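Local coordinates for protein FOKI restriction endonuclease (Planomicrobium okeanokoites, PDB 2FOK) that cleaves double-stranded DNA as a metal-dependent type IIS restriction endonuclease, joining a sequence-recognition part to a separate cleavage domain that cuts away from the recognised site, at residues E70-G75 with G109-A114; A82-D85 with Q89-I92; Q493-H498 with K506-S511; D202-A207 with E214-W219. One frame throughout, in Å; residues are numbered along the deposited sequence.

Interactions 1 and 2 belong to one largely buried patch of the first recognition subdomain: the second is nested in the chain between the two halves of the first, and they touch where Gly73 and Thr74 meet Asp85 and Val72 meets Gln89. Their chemistry differs, aliphatic in interaction 1 but a buried amide and a sulfur in interaction 2. Interaction 4, in the second recognition subdomain, is again a helix pair packed round one aliphatic side chain, though only partly buried and with neighbours from the cleavage domain. Interaction 3 lies in the cleavage domain, its centre about 53 Å from that of interaction 1; it is a thin, partly buried contact of charged side chains, a tyrosine ring and a water.

Interaction 1: residues E70-G75 with G109-A114; sequences ELVGTG and GFLRWA
Val72, the last helical residue of helix 68-72, faces Leu111 in the middle of helix 104-116, and their CA atoms, 8.1 Å apart, mark the nearest approach of the two backbones. Side chains bridge this separation, and one methyl does most of the work. The CB of Leu111 points toward the other segment; its CG lies anti to the backbone N (chi1 179°), which extends the branch across the gap and brings CD1 up to Leu71 and Val72. There Leu111 CD1 meets Leu71 CD1 at 3.7 Å and the start of the same side chain, Leu71 CB, at 4.0 Å. Val72 takes part from the flank: its CB bond runs along the interface, and the CG2 branch touches Leu111 CD1 at 4.2 Å. Both Leu71 and Val72 lie roughly at right angles to the Leu111 side chain, with CD1 as the touching atom. All three are buried, and the contact between them is purely aliphatic. Other residues complete the packing: Ile88 of helix 87-91 and Phe129 of strand 128-131 each touch both leucines, while Phe27 packs on Leu71 and Phe8 on Leu111. Just past Val72 the chain leaves the helix at Gly73, whose positive phi turns it away toward the exposed Thr74. Backbone hydrogen bonds of Glu70 with Ile87 and of Leu71 with Ile88 tie helix 68-72 to the next short helix. A small hydrophobic core shared by several helices and a strand fits the first recognition subdomain, which belongs to the helix-turn-helix class of DNA-binding folds.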
# COMPACT_ATOMS: atom_id res chain seq x y z
N GLU A 70 -21.51 -16.76 6.05
CA GLU A 70 -22.31 -16.68 7.28
C GLU A 70 -21.89 -15.50 8.18
O GLU A 70 -22.72 -14.88 8.83
CB GLU A 70 -22.19 -17.99 8.07
CG GLU A 70 -23.03 -19.14 7.52
CD GLU A 70 -22.39 -20.50 7.77
OE1 GLU A 70 -21.47 -20.59 8.61
OE2 GLU A 70 -22.81 -21.49 7.14
N LEU A 71 -20.59 -15.21 8.21
CA LEU A 71 -20.05 -14.11 9.02
C LEU A 71 -20.15 -12.73 8.38
O LEU A 71 -20.54 -11.76 9.02
CB LEU A 71 -18.58 -14.38 9.35
CG LEU A 71 -18.24 -15.35 10.48
CD1 LEU A 71 -16.86 -15.99 10.23
CD2 LEU A 71 -18.23 -14.60 11.79
N VAL A 72 -19.79 -12.64 7.10
CA VAL A 72 -19.79 -11.36 6.40
C VAL A 72 -21.05 -11.00 5.62
O VAL A 72 -21.46 -9.84 5.59
CB VAL A 72 -18.54 -11.29 5.47
CG1 VAL A 72 -18.63 -10.10 4.52
CG2 VAL A 72 -17.29 -11.19 6.33
N GLY A 73 -21.67 -12.00 5.00
CA GLY A 73 -22.87 -11.74 4.23
C GLY A 73 -22.59 -10.89 3.01
O GLY A 73 -21.46 -10.81 2.55
N THR A 74 -23.64 -10.25 2.50
CA THR A 74 -23.55 -9.41 1.31
C THR A 74 -24.10 -8.01 1.60
O THR A 74 -24.83 -7.81 2.55
CB THR A 74 -24.38 -10.00 0.16
OG1 THR A 74 -25.72 -10.22 0.61
CG2 THR A 74 -23.79 -11.32 -0.30
N GLY A 75 -23.74 -7.04 0.75
CA GLY A 75 -24.23 -5.69 0.93
C GLY A 75 -24.62 -5.07 -0.39
O GLY A 75 -24.54 -5.72 -1.42
N GLY A 109 -13.41 -6.09 7.91
CA GLY A 109 -12.22 -5.58 8.56
C GLY A 109 -12.04 -6.29 9.89
O GLY A 109 -10.95 -6.73 10.24
N PHE A 110 -13.14 -6.40 10.63
CA PHE A 110 -13.17 -7.06 11.93
C PHE A 110 -12.80 -8.54 11.81
O PHE A 110 -12.15 -9.09 12.69
CB PHE A 110 -14.58 -6.94 12.54
CG PHE A 110 -14.78 -5.69 13.36
CD1 PHE A 110 -14.03 -5.46 14.50
CD2 PHE A 110 -15.72 -4.74 12.97
CE1 PHE A 110 -14.21 -4.30 15.26
CE2 PHE A 110 -15.91 -3.59 13.72
CZ PHE A 110 -15.15 -3.36 14.86
N LEU A 111 -13.22 -9.18 10.73
CA LEU A 111 -12.88 -10.59 10.52
C LEU A 111 -11.37 -10.68 10.27
O LEU A 111 -10.67 -11.51 10.85
CB LEU A 111 -13.66 -11.14 9.31
CG LEU A 111 -13.43 -12.61 8.91
CD1 LEU A 111 -14.75 -13.33 8.85
CD2 LEU A 111 -12.75 -12.67 7.56
N ARG A 112 -10.89 -9.79 9.40
CA ARG A 112 -9.48 -9.72 9.04
C ARG A 112 -8.63 -9.39 10.25
O ARG A 112 -7.51 -9.90 10.39
CB ARG A 112 -9.28 -8.67 7.94
CG ARG A 112 -9.75 -9.14 6.56
CD ARG A 112 -9.78 -8.03 5.51
NE ARG A 112 -8.44 -7.67 5.06
CZ ARG A 112 -8.12 -7.35 3.81
NH1 ARG A 112 -9.04 -7.34 2.85
NH2 ARG A 112 -6.86 -7.04 3.51
N TRP A 113 -9.17 -8.56 11.14
CA TRP A 113 -8.48 -8.16 12.36
C TRP A 113 -8.38 -9.34 13.36
O TRP A 113 -7.31 -9.65 13.85
CB TRP A 113 -9.24 -6.98 12.97
CG TRP A 113 -8.55 -6.25 14.08
CD1 TRP A 113 -7.27 -6.42 14.52
CD2 TRP A 113 -9.13 -5.22 14.90
NE1 TRP A 113 -7.02 -5.57 15.58
CE2 TRP A 113 -8.14 -4.82 15.83
CE3 TRP A 113 -10.39 -4.60 14.95
CZ2 TRP A 113 -8.38 -3.83 16.79
CZ3 TRP A 113 -10.63 -3.61 15.90
CH2 TRP A 113 -9.63 -3.24 16.81
N ALA A 114 -9.50 -10.00 13.64
CA ALA A 114 -9.51 -11.14 14.57
C ALA A 114 -8.55 -12.22 14.09
O ALA A 114 -7.79 -12.79 14.86
CB ALA A 114 -10.90 -11.71 14.68

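Interaction 2: residues A82-D85 with Q89-I92; sequences APCD and QATI
Gln89 reaches from helix 87-91 back to the loop that leads into it, and its amide oxygen takes the backbone N-H of Asp85. The bond is short and nearly straight, with Asp85 N to Gln89 OE1 at 2.6 Å and an angle of 168° at the hydrogen, yet the donor stands 48° above the carbonyl plane. An extended chain beyond CG (chi2 -177°) carries the amide this far. The amide nitrogen, NE2, lies 3.5 Å from Asp85 CB and donates to Val72 O, which fixes the rotation of the whole group. Beside it the packing stays close: Cys84 SG rests on Ala90 CB at 3.6 Å, with Val46 and Tyr101 also against the cysteine. Toward Ala82 and Pro83 the contact fades. Both are exposed, the chain just before them is not modelled, and the CB of Pro83 points away from the helix, although Ala82 O is bonded to Tyr101 OH. Asp85 OD2 accepts a weak hydrogen bond from Thr74 N. With one end accepting and the other donating, the buried Gln89 amide has a hydrogen-bond partner at each of its two polar atoms and stitches the loop to the end of helix 68-72.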
# COMPACT_ATOMS: atom_id res chain seq x y z
N ALA A 82 -29.10 -1.46 2.88
CA ALA A 82 -29.03 -2.96 2.87
C ALA A 82 -29.47 -3.50 4.22
O ALA A 82 -29.36 -2.82 5.24
CB ALA A 82 -27.61 -3.42 2.55
N PRO A 83 -30.00 -4.73 4.24
CA PRO A 83 -30.45 -5.35 5.49
C PRO A 83 -29.32 -6.08 6.22
O PRO A 83 -28.16 -6.00 5.80
CB PRO A 83 -31.55 -6.31 5.03
CG PRO A 83 -31.39 -6.43 3.51
CD PRO A 83 -30.22 -5.61 3.08
N CYS A 84 -29.66 -6.75 7.31
CA CYS A 84 -28.67 -7.51 8.07
C CYS A 84 -28.53 -8.84 7.34
O CYS A 84 -29.51 -9.55 7.14
CB CYS A 84 -29.15 -7.74 9.51
SG CYS A 84 -27.84 -7.80 10.77
N ASP A 85 -27.30 -9.16 6.94
CA ASP A 85 -27.05 -10.39 6.20
C ASP A 85 -26.21 -11.44 6.95
O ASP A 85 -26.01 -12.54 6.44
CB ASP A 85 -26.34 -10.04 4.88
CG ASP A 85 -26.63 -11.04 3.77
OD1 ASP A 85 -27.73 -10.99 3.19
OD2 ASP A 85 -25.75 -11.88 3.48
N GLN A 89 -22.26 -8.77 11.20
CA GLN A 89 -23.11 -7.62 10.95
C GLN A 89 -24.01 -7.34 12.15
O GLN A 89 -24.07 -6.21 12.63
CB GLN A 89 -23.97 -7.87 9.70
CG GLN A 89 -23.32 -7.47 8.38
CD GLN A 89 -24.25 -7.68 7.19
OE1 GLN A 89 -25.45 -7.39 7.25
NE2 GLN A 89 -23.69 -8.18 6.09
N ALA A 90 -24.67 -8.39 12.65
CA ALA A 90 -25.59 -8.26 13.78
C ALA A 90 -25.00 -8.15 15.18
O ALA A 90 -25.69 -7.69 16.10
CB ALA A 90 -26.59 -9.42 13.75
N THR A 91 -23.75 -8.56 15.38
CA THR A 91 -23.18 -8.46 16.73
C THR A 91 -22.55 -7.10 16.98
O THR A 91 -22.20 -6.76 18.11
CB THR A 91 -22.14 -9.58 17.02
OG1 THR A 91 -20.81 -9.06 16.93
CG2 THR A 91 -22.29 -10.73 16.05
N ILE A 92 -22.42 -6.32 15.92
CA ILE A 92 -21.83 -4.99 16.04
C ILE A 92 -22.77 -3.92 15.51
O ILE A 92 -23.17 -3.95 14.34
CB ILE A 92 -20.50 -4.90 15.26
CG1 ILE A 92 -19.43 -5.80 15.89
CG2 ILE A 92 -20.04 -3.44 15.19
CD1 ILE A 92 -19.33 -5.71 17.41

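Interaction 3: residues Q493-H498 with K506-S511; sequences QTRNKH and KVYPSS
Arg495 marks the C-terminal end of helix 479-494 in the cleavage domain, a member of the PD-(D/E)XK nuclease class, and it leans across to the loop that carries Tyr508 toward strand 515-521. With positive phi it is the first residue out of the helix, and its side chain is stretched almost fully (chi2 177°, chi3 179°), so the guanidinium comes up near the tyrosine. Arg495 NH2 stands 4.2 Å from Tyr508 CD2, an oblique approach. A water lying in the guanidinium plane, at its edge, completes the link: it accepts from Arg495 NH2 at 3.2 Å and donates to Pro509 O at 2.8 Å. The same NH2 also bonds Asn492 OD1, which steadies the group from its own helix. Nearer the solvent, Lys497 NZ and Lys506 NZ approach to 4.2 Å. Two like charges so close would be expected to repel, but Glu503 forms a salt bridge with Lys497 and probably offsets this in part. An Asx turn, with His498 N bonded to Asn496 OD1, shapes the bend after the helix. Trp505 lies against both Arg495 and Lys497. Behind the arginine, Tyr508 is buried against the strands of the sheet: it touches Ala452 and Tyr454 of strand 451-454, meets Phe515 of strand 515-521 edge-to-face, and gives Val464 O of strand 463-469 a weak bond through its hydroxyl.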
# COMPACT_ATOMS: atom_id res chain seq x y z
N GLN A 493 2.12 31.28 -20.18
CA GLN A 493 2.48 32.22 -21.21
C GLN A 493 1.91 33.57 -20.77
O GLN A 493 2.65 34.54 -20.67
CB GLN A 493 1.88 31.82 -22.56
CG GLN A 493 2.71 30.82 -23.34
CD GLN A 493 1.96 30.24 -24.51
OE1 GLN A 493 0.77 30.53 -24.69
NE2 GLN A 493 2.63 29.42 -25.31
N THR A 494 0.61 33.61 -20.50
CA THR A 494 -0.05 34.85 -20.09
C THR A 494 0.36 35.29 -18.70
O THR A 494 0.64 36.47 -18.48
CB THR A 494 -1.59 34.73 -20.15
OG1 THR A 494 -2.06 33.92 -19.07
CG2 THR A 494 -2.01 34.11 -21.48
N ARG A 495 0.37 34.35 -17.76
CA ARG A 495 0.76 34.61 -16.38
C ARG A 495 0.01 35.76 -15.69
O ARG A 495 0.62 36.67 -15.14
CB ARG A 495 2.27 34.83 -16.30
CG ARG A 495 3.05 33.55 -16.58
CD ARG A 495 4.56 33.75 -16.58
NE ARG A 495 5.22 32.47 -16.84
CZ ARG A 495 6.51 32.23 -16.64
NH1 ARG A 495 7.31 33.18 -16.19
NH2 ARG A 495 7.01 31.03 -16.90
N ASN A 496 -1.31 35.70 -15.71
CA ASN A 496 -2.15 36.73 -15.09
C ASN A 496 -2.63 36.20 -13.74
O ASN A 496 -3.26 35.16 -13.66
CB ASN A 496 -3.36 37.03 -15.99
CG ASN A 496 -4.02 38.37 -15.70
OD1 ASN A 496 -4.07 38.83 -14.55
ND2 ASN A 496 -4.55 39.00 -16.74
N LYS A 497 -2.33 36.93 -12.68
CA LYS A 497 -2.70 36.55 -11.32
C LYS A 497 -4.21 36.59 -11.06
O LYS A 497 -4.69 36.07 -10.05
CB LYS A 497 -1.99 37.47 -10.32
CG LYS A 497 -0.49 37.59 -10.56
CD LYS A 497 -0.13 38.46 -11.78
CE LYS A 497 1.07 37.89 -12.54
NZ LYS A 497 2.10 37.23 -11.67
N HIS A 498 -4.95 37.23 -11.95
CA HIS A 498 -6.40 37.31 -11.79
C HIS A 498 -7.02 36.05 -12.36
O HIS A 498 -7.95 35.48 -11.78
CB HIS A 498 -6.93 38.56 -12.49
CG HIS A 498 -6.52 39.84 -11.82
ND1 HIS A 498 -6.55 41.06 -12.45
CD2 HIS A 498 -6.07 40.08 -10.56
CE1 HIS A 498 -6.13 42.00 -11.62
NE2 HIS A 498 -5.84 41.43 -10.46
N LYS A 506 5.37 30.35 -11.06
CA LYS A 506 6.53 30.89 -10.35
C LYS A 506 7.55 29.80 -10.02
O LYS A 506 8.71 30.07 -9.71
CB LYS A 506 6.08 31.58 -9.06
CG LYS A 506 5.27 32.85 -9.30
CD LYS A 506 5.17 33.70 -8.05
CE LYS A 506 5.84 35.04 -8.26
NZ LYS A 506 5.39 35.70 -9.53
N VAL A 507 7.10 28.56 -10.08
CA VAL A 507 7.97 27.44 -9.81
C VAL A 507 9.21 27.54 -10.72
O VAL A 507 10.32 27.22 -10.31
CB VAL A 507 7.22 26.12 -10.08
CG1 VAL A 507 6.98 25.94 -11.58
CG2 VAL A 507 7.99 24.94 -9.50
N TYR A 508 9.00 28.02 -11.94
CA TYR A 508 10.09 28.14 -12.91
C TYR A 508 11.02 29.33 -12.73
O TYR A 508 10.63 30.37 -12.21
CB TYR A 508 9.51 28.22 -14.33
CG TYR A 508 8.68 27.03 -14.79
CD1 TYR A 508 9.26 25.77 -14.96
CD2 TYR A 508 7.33 27.19 -15.12
CE1 TYR A 508 8.52 24.70 -15.46
CE2 TYR A 508 6.58 26.13 -15.62
CZ TYR A 508 7.18 24.89 -15.79
OH TYR A 508 6.43 23.86 -16.33
N PRO A 509 12.30 29.17 -13.13
CA PRO A 509 13.28 30.25 -13.01
C PRO A 509 12.89 31.23 -14.12
O PRO A 509 12.52 30.80 -15.21
CB PRO A 509 14.62 29.57 -13.31
CG PRO A 509 14.34 28.10 -13.29
CD PRO A 509 12.90 27.95 -13.69
N SER A 510 12.97 32.53 -13.84
CA SER A 510 12.57 33.55 -14.82
C SER A 510 13.32 33.47 -16.14
O SER A 510 12.78 33.83 -17.18
CB SER A 510 12.74 34.95 -14.23
OG SER A 510 11.70 35.23 -13.30
N SER A 511 14.56 33.01 -16.11
CA SER A 511 15.35 32.92 -17.33
C SER A 511 14.78 31.91 -18.33
O SER A 511 15.09 31.99 -19.52
CB SER A 511 16.78 32.55 -16.99
OG SER A 511 16.87 32.03 -15.67
O HOH W 1 10.19 31.35 -16.73

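Interaction 4: residues D202-A207 with E214-W219; sequences DTLANA and EIRNNW
Ile215 of helix 209-218 packs against the last turn of helix 197-205 and the residues just after it, and the other side chains are arranged round it. Its chain beyond CB is extended (chi2 -177°), which brings the end methyl, CD1, against both Thr203 and Ala207: CD1 lies 3.7 Å from Thr203 CG2 and 3.8 Å from Ala207 CB. The threonine crosses it at about a right angle and presents a methyl, because chi1 of -62° sets CG2 anti to the backbone N and leaves OG1 beside that N. The second branch of the isoleucine, CG2, lies against Leu204 CB at 4.1 Å, close to where the backbones approach most nearly, Leu204 CA to Ile215 CA being 6.4 Å. On the flanks two larger groups close in. Within the same segment, Ile215 CG1 sits 3.7 Å above one face of the Trp219 indole, toward the rim; Thr203 CG2 approaches the ring obliquely, 4.4 Å from Trp219 NE1. At the other flank Leu204 turns CD1 toward Arg216, at 4.3 Å from NH1 and oblique to the guanidinium, while the arginine also packs on Phe260 and Ile261 of strand 258-267. Neighbours from the cleavage domain stand close by: Arg422 makes a cation-pi contact with Trp219, Thr203 touches His442, and Asn206 OD1 is bonded to Lys448 NZ. The centre of the contact thus depends on the fit of methyl groups, while charge and aromatic surface lie round its edge, consistent with a recognition subdomain whose helix pair also receives the cleavage domain.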
# COMPACT_ATOMS: atom_id res chain seq x y z
N ASP A 202 4.24 19.40 1.05
CA ASP A 202 4.20 20.53 0.12
C ASP A 202 2.75 20.86 -0.25
O ASP A 202 2.38 22.02 -0.38
CB ASP A 202 4.97 20.16 -1.15
CG ASP A 202 6.23 20.95 -1.32
OD1 ASP A 202 6.17 22.20 -1.25
OD2 ASP A 202 7.30 20.33 -1.52
N THR A 203 1.95 19.82 -0.44
CA THR A 203 0.56 19.98 -0.79
C THR A 203 -0.20 20.50 0.41
O THR A 203 -1.24 21.14 0.28
CB THR A 203 -0.06 18.63 -1.21
OG1 THR A 203 0.62 18.15 -2.37
CG2 THR A 203 -1.53 18.79 -1.53
N LEU A 204 0.33 20.21 1.60
CA LEU A 204 -0.28 20.63 2.85
C LEU A 204 0.06 22.08 3.17
O LEU A 204 -0.78 22.84 3.66
CB LEU A 204 0.21 19.72 3.99
CG LEU A 204 -0.21 20.04 5.43
CD1 LEU A 204 -1.73 20.13 5.53
CD2 LEU A 204 0.32 18.95 6.34
N ALA A 205 1.30 22.47 2.89
CA ALA A 205 1.75 23.83 3.16
C ALA A 205 1.05 24.86 2.30
O ALA A 205 0.76 25.95 2.76
CB ALA A 205 3.26 23.92 2.95
N ASN A 206 0.78 24.52 1.04
CA ASN A 206 0.14 25.47 0.14
C ASN A 206 -1.37 25.26 0.00
O ASN A 206 -1.99 25.77 -0.93
CB ASN A 206 0.81 25.41 -1.24
CG ASN A 206 0.18 24.40 -2.17
OD1 ASN A 206 0.36 24.47 -3.38
ND2 ASN A 206 -0.56 23.44 -1.60
N ALA A 207 -1.94 24.52 0.94
CA ALA A 207 -3.38 24.24 0.93
C ALA A 207 -4.14 25.22 1.82
O ALA A 207 -3.57 25.87 2.69
CB ALA A 207 -3.63 22.81 1.40
N GLU A 214 -8.05 17.28 5.94
CA GLU A 214 -8.32 16.14 5.07
C GLU A 214 -7.04 15.63 4.42
O GLU A 214 -6.90 14.43 4.19
CB GLU A 214 -9.32 16.53 3.98
CG GLU A 214 -9.46 15.52 2.86
CD GLU A 214 -10.46 14.42 3.16
OE1 GLU A 214 -11.14 14.49 4.21
OE2 GLU A 214 -10.58 13.47 2.35
N ILE A 215 -6.13 16.56 4.12
CA ILE A 215 -4.85 16.22 3.49
C ILE A 215 -3.88 15.62 4.50
O ILE A 215 -3.11 14.71 4.18
CB ILE A 215 -4.17 17.48 2.87
CG1 ILE A 215 -4.95 17.92 1.63
CG2 ILE A 215 -2.71 17.19 2.53
CD1 ILE A 215 -4.34 19.11 0.89
N ARG A 216 -3.92 16.14 5.72
CA ARG A 216 -3.05 15.67 6.79
C ARG A 216 -3.39 14.28 7.31
O ARG A 216 -2.54 13.61 7.90
CB ARG A 216 -3.09 16.66 7.96
CG ARG A 216 -2.13 16.32 9.10
CD ARG A 216 -1.91 17.51 10.01
NE ARG A 216 -3.17 18.16 10.36
CZ ARG A 216 -3.42 19.46 10.23
NH1 ARG A 216 -2.50 20.29 9.76
NH2 ARG A 216 -4.61 19.93 10.58
N ASN A 217 -4.63 13.85 7.08
CA ASN A 217 -5.07 12.56 7.58
C ASN A 217 -5.70 11.59 6.58
O ASN A 217 -5.72 10.39 6.83
CB ASN A 217 -6.04 12.76 8.74
CG ASN A 217 -5.48 13.64 9.84
OD1 ASN A 217 -4.46 13.30 10.45
ND2 ASN A 217 -6.13 14.77 10.09
N ASN A 218 -6.24 12.08 5.46
CA ASN A 218 -6.87 11.19 4.48
C ASN A 218 -6.12 11.03 3.18
O ASN A 218 -6.58 10.32 2.29
CB ASN A 218 -8.28 11.68 4.16
CG ASN A 218 -9.35 10.88 4.88
OD1 ASN A 218 -9.63 9.73 4.53
ND2 ASN A 218 -9.95 11.49 5.90
N TRP A 219 -4.97 11.69 3.07
CA TRP A 219 -4.11 11.63 1.89
C TRP A 219 -3.09 10.58 2.26
O TRP A 219 -2.15 10.86 3.00
CB TRP A 219 -3.37 12.95 1.70
CG TRP A 219 -3.58 13.67 0.39
CD1 TRP A 219 -2.63 13.93 -0.56
CD2 TRP A 219 -4.77 14.34 -0.03
NE1 TRP A 219 -3.15 14.73 -1.54
CE2 TRP A 219 -4.46 15.00 -1.25
CE3 TRP A 219 -6.05 14.45 0.49
CZ2 TRP A 219 -5.40 15.76 -1.94
CZ3 TRP A 219 -6.99 15.21 -0.19
CH2 TRP A 219 -6.65 15.86 -1.40